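PDB 3NI7: bacterial regulatory proteins, TetR family from Nitrosomonas europaea, which probably binds DNA through a helix-turn-helix motif and acts as a transcriptional regulator. Local coordinates for residues Trp58-Glu69 and His86-Val97. Sequence-based numbering, arbitrary orientation.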
loop_
_atom_site.group_PDB
_atom_site.type_symbol
_atom_site.label_atom_id
_atom_site.label_comp_id
_atom_site.label_asym_id
_atom_site.label_seq_id
_atom_site.Cartn_x
_atom_site.Cartn_y
_atom_site.Cartn_z
ATOM N N TRP A 58 -16.339 -11.075 4.723
ATOM C CA TRP A 58 -15.198 -11.356 5.566
ATOM C C TRP A 58 -14.644 -10.050 6.184
ATOM O O TRP A 58 -14.352 -9.959 7.393
ATOM C CB TRP A 58 -14.094 -12.030 4.737
ATOM C CG TRP A 58 -12.948 -12.536 5.530
ATOM C CD1 TRP A 58 -11.659 -12.197 5.387
ATOM C CD2 TRP A 58 -12.999 -13.494 6.585
ATOM N NE1 TRP A 58 -10.880 -12.895 6.281
ATOM C CE2 TRP A 58 -11.696 -13.687 7.032
ATOM C CE3 TRP A 58 -14.033 -14.219 7.181
ATOM C CZ2 TRP A 58 -11.391 -14.542 8.044
ATOM C CZ3 TRP A 58 -13.737 -15.070 8.186
ATOM C CH2 TRP A 58 -12.428 -15.228 8.620
ATOM N N PHE A 59 -14.470 -9.057 5.321
ATOM C CA PHE A 59 -13.965 -7.777 5.759
ATOM C C PHE A 59 -15.017 -7.018 6.563
ATOM O O PHE A 59 -14.684 -6.264 7.438
ATOM C CB PHE A 59 -13.454 -6.992 4.571
ATOM C CG PHE A 59 -12.147 -7.502 4.066
ATOM C CD1 PHE A 59 -12.071 -8.459 3.096
ATOM C CD2 PHE A 59 -10.988 -7.042 4.577
ATOM C CE1 PHE A 59 -10.830 -8.942 2.638
ATOM C CE2 PHE A 59 -9.765 -7.532 4.126
ATOM C CZ PHE A 59 -9.712 -8.491 3.148
ATOM N N ASP A 60 -16.291 -7.260 6.335
ATOM C CA ASP A 60 -17.285 -6.650 7.205
ATOM C C ASP A 60 -17.274 -7.284 8.561
ATOM O O ASP A 60 -17.616 -6.651 9.560
ATOM C CB ASP A 60 -18.657 -6.743 6.602
ATOM C CG ASP A 60 -18.913 -5.618 5.670
ATOM O OD1 ASP A 60 -18.292 -4.518 5.909
ATOM O OD2 ASP A 60 -19.711 -5.797 4.720
ATOM N N ARG A 61 -16.898 -8.547 8.612
ATOM C CA ARG A 61 -16.890 -9.196 9.901
ATOM C C ARG A 61 -15.839 -8.520 10.792
ATOM O O ARG A 61 -16.100 -8.232 11.967
ATOM C CB ARG A 61 -16.652 -10.701 9.764
ATOM C CG ARG A 61 -16.723 -11.385 11.088
ATOM C CD ARG A 61 -16.600 -12.825 10.937
ATOM N NE ARG A 61 -17.772 -13.342 10.304
ATOM C CZ ARG A 61 -18.013 -14.630 10.150
ATOM N NH1 ARG A 61 -17.127 -15.520 10.591
ATOM N NH2 ARG A 61 -19.145 -15.023 9.513
ATOM N N ALA A 62 -14.657 -8.260 10.230
ATOM C CA ALA A 62 -13.597 -7.501 10.941
ATOM C C ALA A 62 -14.115 -6.119 11.373
ATOM O O ALA A 62 -14.194 -5.810 12.565
ATOM C CB ALA A 62 -12.398 -7.340 10.049
ATOM N N ASP A 63 -14.669 -5.381 10.431
ATOM C CA ASP A 63 -15.094 -4.034 10.735
ATOM C C ASP A 63 -16.049 -4.061 11.924
ATOM O O ASP A 63 -16.054 -3.127 12.724
ATOM C CB ASP A 63 -15.778 -3.399 9.523
ATOM C CG ASP A 63 -14.828 -3.187 8.362
ATOM O OD1 ASP A 63 -13.614 -3.426 8.534
ATOM O OD2 ASP A 63 -15.293 -2.781 7.277
ATOM N N SER A 64 -16.865 -5.105 12.050
ATOM C CA SER A 64 -17.828 -5.106 13.138
ATOM C C SER A 64 -17.172 -5.469 14.475
ATOM O O SER A 64 -17.634 -5.028 15.523
ATOM C CB SER A 64 -18.938 -6.077 12.868
ATOM O OG SER A 64 -18.535 -7.276 13.496
ATOM N N ARG A 65 -16.121 -6.288 14.458
ATOM C CA ARG A 65 -15.336 -6.516 15.699
ATOM C C ARG A 65 -14.786 -5.192 16.181
ATOM O O ARG A 65 -14.958 -4.781 17.329
ATOM C CB ARG A 65 -14.215 -7.567 15.514
ATOM C CG ARG A 65 -14.732 -9.055 15.720
ATOM C CD ARG A 65 -15.186 -9.324 17.213
ATOM N NE ARG A 65 -14.122 -8.953 18.204
ATOM C CZ ARG A 65 -14.080 -7.855 18.987
ATOM N NH1 ARG A 65 -13.040 -7.686 19.798
ATOM N NH2 ARG A 65 -15.046 -6.929 19.002
HETATM N N MSE A 66 -14.203 -4.494 15.238
HETATM C CA MSE A 66 -13.720 -3.163 15.473
HETATM C C MSE A 66 -14.804 -2.238 16.022
HETATM O O MSE A 66 -14.588 -1.429 16.882
HETATM C CB MSE A 66 -13.208 -2.624 14.165
HETATM C CG MSE A 66 -12.283 -1.509 14.304
HETATM SE SE MSE A 66 -11.117 -1.405 12.743
HETATM C CE MSE A 66 -12.238 -0.245 11.676
ATOM N N LEU A 67 -16.008 -2.365 15.506
ATOM C CA LEU A 67 -17.102 -1.508 15.966
ATOM C C LEU A 67 -17.503 -1.823 17.399
ATOM O O LEU A 67 -17.761 -0.908 18.166
ATOM C CB LEU A 67 -18.315 -1.662 15.057
ATOM C CG LEU A 67 -19.580 -0.880 15.430
ATOM C CD1 LEU A 67 -19.254 0.590 15.440
ATOM C CD2 LEU A 67 -20.767 -1.168 14.501
ATOM N N LYS A 68 -17.583 -3.118 17.738
ATOM C CA LYS A 68 -17.976 -3.561 19.091
ATOM C C LYS A 68 -16.958 -3.029 20.079
ATOM O O LYS A 68 -17.294 -2.505 21.144
ATOM C CB LYS A 68 -18.056 -5.085 19.194
ATOM N N GLU A 69 -15.706 -3.114 19.689
ATOM C CA GLU A 69 -14.653 -2.526 20.496
ATOM C C GLU A 69 -14.871 -1.033 20.676
ATOM O O GLU A 69 -14.825 -0.530 21.805
ATOM C CB GLU A 69 -13.269 -2.774 19.872
ATOM C CG GLU A 69 -12.104 -2.623 20.863
ATOM C CD GLU A 69 -12.230 -3.548 22.068
ATOM O OE1 GLU A 69 -11.851 -3.122 23.210
ATOM O OE2 GLU A 69 -12.729 -4.700 21.843
ATOM N N HIS A 86 -5.326 0.006 18.901
ATOM C CA HIS A 86 -6.160 -1.033 19.404
ATOM C C HIS A 86 -7.174 -1.481 18.338
ATOM O O HIS A 86 -7.369 -2.685 18.099
ATOM C CB HIS A 86 -6.852 -0.566 20.661
ATOM C CG HIS A 86 -7.405 -1.693 21.459
ATOM N ND1 HIS A 86 -8.289 -2.620 20.924
ATOM C CD2 HIS A 86 -7.165 -2.086 22.737
ATOM C CE1 HIS A 86 -8.584 -3.524 21.845
ATOM N NE2 HIS A 86 -7.919 -3.224 22.953
ATOM N N LEU A 87 -7.830 -0.531 17.684
ATOM C CA LEU A 87 -8.808 -0.876 16.665
ATOM C C LEU A 87 -8.155 -1.600 15.510
ATOM O O LEU A 87 -8.733 -2.519 14.972
ATOM C CB LEU A 87 -9.497 0.369 16.120
ATOM C CG LEU A 87 -10.238 1.221 17.151
ATOM C CD1 LEU A 87 -10.610 2.576 16.545
ATOM C CD2 LEU A 87 -11.444 0.423 17.675
ATOM N N ILE A 88 -6.973 -1.181 15.084
ATOM C CA ILE A 88 -6.409 -1.798 13.897
ATOM C C ILE A 88 -6.091 -3.226 14.247
ATOM O O ILE A 88 -6.377 -4.178 13.482
ATOM C CB ILE A 88 -5.182 -1.076 13.338
ATOM C CG1 ILE A 88 -5.590 0.302 12.767
ATOM C CG2 ILE A 88 -4.597 -1.891 12.199
ATOM C CD1 ILE A 88 -4.360 1.224 12.419
HETATM N N MSE A 89 -5.594 -3.398 15.450
HETATM C CA MSE A 89 -5.261 -4.741 15.885
HETATM C C MSE A 89 -6.489 -5.646 15.943
HETATM O O MSE A 89 -6.436 -6.727 15.403
HETATM C CB MSE A 89 -4.461 -4.730 17.214
HETATM C CG MSE A 89 -2.984 -4.307 17.063
HETATM SE SE MSE A 89 -2.052 -4.977 15.441
HETATM C CE MSE A 89 -2.370 -6.937 15.570
ATOM N N ILE A 90 -7.602 -5.189 16.521
ATOM C CA ILE A 90 -8.855 -5.973 16.503
ATOM C C ILE A 90 -9.194 -6.365 15.076
ATOM O O ILE A 90 -9.534 -7.485 14.764
ATOM C CB ILE A 90 -10.052 -5.193 17.038
ATOM C CG1 ILE A 90 -9.938 -4.951 18.530
ATOM C CG2 ILE A 90 -11.273 -6.000 16.850
ATOM C CD1 ILE A 90 -10.258 -6.172 19.350
ATOM N N TRP A 91 -9.072 -5.426 14.188
ATOM C CA TRP A 91 -9.379 -5.712 12.802
ATOM C C TRP A 91 -8.466 -6.833 12.305
ATOM O O TRP A 91 -8.927 -7.780 11.669
ATOM C CB TRP A 91 -9.145 -4.448 11.986
ATOM C CG TRP A 91 -9.741 -4.426 10.679
ATOM C CD1 TRP A 91 -11.042 -4.303 10.404
ATOM C CD2 TRP A 91 -9.052 -4.434 9.429
ATOM N NE1 TRP A 91 -11.242 -4.269 9.038
ATOM C CE2 TRP A 91 -10.031 -4.355 8.417
ATOM C CE3 TRP A 91 -7.697 -4.498 9.065
ATOM C CZ2 TRP A 91 -9.718 -4.367 7.068
ATOM C CZ3 TRP A 91 -7.366 -4.515 7.734
ATOM C CH2 TRP A 91 -8.380 -4.457 6.736
ATOM N N LEU A 92 -7.165 -6.742 12.590
ATOM C CA LEU A 92 -6.263 -7.761 12.029
ATOM C C LEU A 92 -6.383 -9.109 12.718
ATOM O O LEU A 92 -6.256 -10.149 12.072
ATOM C CB LEU A 92 -4.855 -7.274 11.999
ATOM C CG LEU A 92 -4.636 -6.187 10.931
ATOM C CD1 LEU A 92 -3.504 -5.246 11.369
ATOM C CD2 LEU A 92 -4.323 -6.808 9.583
ATOM N N ASP A 93 -6.697 -9.086 14.004
ATOM C CA ASP A 93 -6.982 -10.303 14.727
ATOM C C ASP A 93 -8.231 -11.002 14.148
ATOM O O ASP A 93 -8.254 -12.210 13.922
ATOM C CB ASP A 93 -7.150 -10.008 16.216
ATOM C CG ASP A 93 -5.814 -9.744 16.913
ATOM O OD1 ASP A 93 -4.742 -9.777 16.247
ATOM O OD2 ASP A 93 -5.836 -9.487 18.137
ATOM N N ALA A 94 -9.270 -10.211 13.901
ATOM C CA ALA A 94 -10.439 -10.710 13.279
ATOM C C ALA A 94 -10.051 -11.458 11.993
ATOM O O ALA A 94 -10.397 -12.657 11.785
ATOM C CB ALA A 94 -11.357 -9.588 12.980
ATOM N N LEU A 95 -9.324 -10.767 11.131
ATOM C CA LEU A 95 -8.901 -11.386 9.867
ATOM C C LEU A 95 -7.991 -12.548 10.129
ATOM O O LEU A 95 -7.967 -13.520 9.382
ATOM C CB LEU A 95 -8.155 -10.378 8.989
ATOM C CG LEU A 95 -9.012 -9.159 8.574
ATOM C CD1 LEU A 95 -8.250 -8.072 7.794
ATOM C CD2 LEU A 95 -10.190 -9.632 7.774
ATOM N N ALA A 96 -7.227 -12.427 11.213
ATOM C CA ALA A 96 -6.196 -13.450 11.537
ATOM C C ALA A 96 -6.778 -14.861 11.749
ATOM O O ALA A 96 -6.023 -15.840 11.748
ATOM C CB ALA A 96 -5.403 -13.082 12.775
ATOM N N VAL A 97 -8.103 -14.955 11.957
ATOM C CA VAL A 97 -8.745 -16.247 12.185
ATOM C C VAL A 97 -8.260 -17.113 10.993
ATOM O O VAL A 97 -7.970 -18.329 11.135
ATOM C CB VAL A 97 -10.264 -16.108 12.429
ATOM C CG1 VAL A 97 -10.877 -17.422 12.363
ATOM C CG2 VAL A 97 -10.593 -15.498 13.779
#
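The indole of W58 meets L95 near the C-terminal end of helix 80-96, its NE1 lying 3.7 Å from L95 CD2 while donating a hydrogen bond to T102 on helix 99-108. F59 swings its ring toward the same leucine: CE2 touches L95 CD1, and F59 CD2, at the ring edge, lies 3.9 Å from W91 CZ2. Next comes A62, where the helices run closest; its CB rests against W91 CD1 and lies 3.8 Å from A94 CB, two small side chains that allow an axis separation of 8.0 Å at a 141° crossing. The next residue, D63, accepts a hydrogen bond at OD1 from W91 NE1 (2.6 Å between the two atoms), with the carboxylate nearly coplanar with the indole (17° between planes), while OD2 forms a salt bridge to R124 of helix 115-135. The R65 chain, bent at chi2 and chi3, brings one guanidinium face over I90 CG2. The selenium of M66, a selenomethionine whose CG stands anti to the backbone N (chi1 -160°), which carries the chain toward W91, makes an oblique Met-aromatic contact, 4.4 Å from the five-membered ring centroid. Finally, E69 brings its carboxylate beside the H86 ring, OE1 3.6 Å from CE1. W91 is thus a knob among F59, A62, D63 and M66, and a leucine in its place would probably leave D63 OD1 without its indole donor and open a gap beside A62. The chemistry implies a largely apolar helix-helix seam within the all-helical TetR-type fold, with one indole-carboxylate bond that probably restricts the indole's rotation and R124 probably balancing the aspartate's charge.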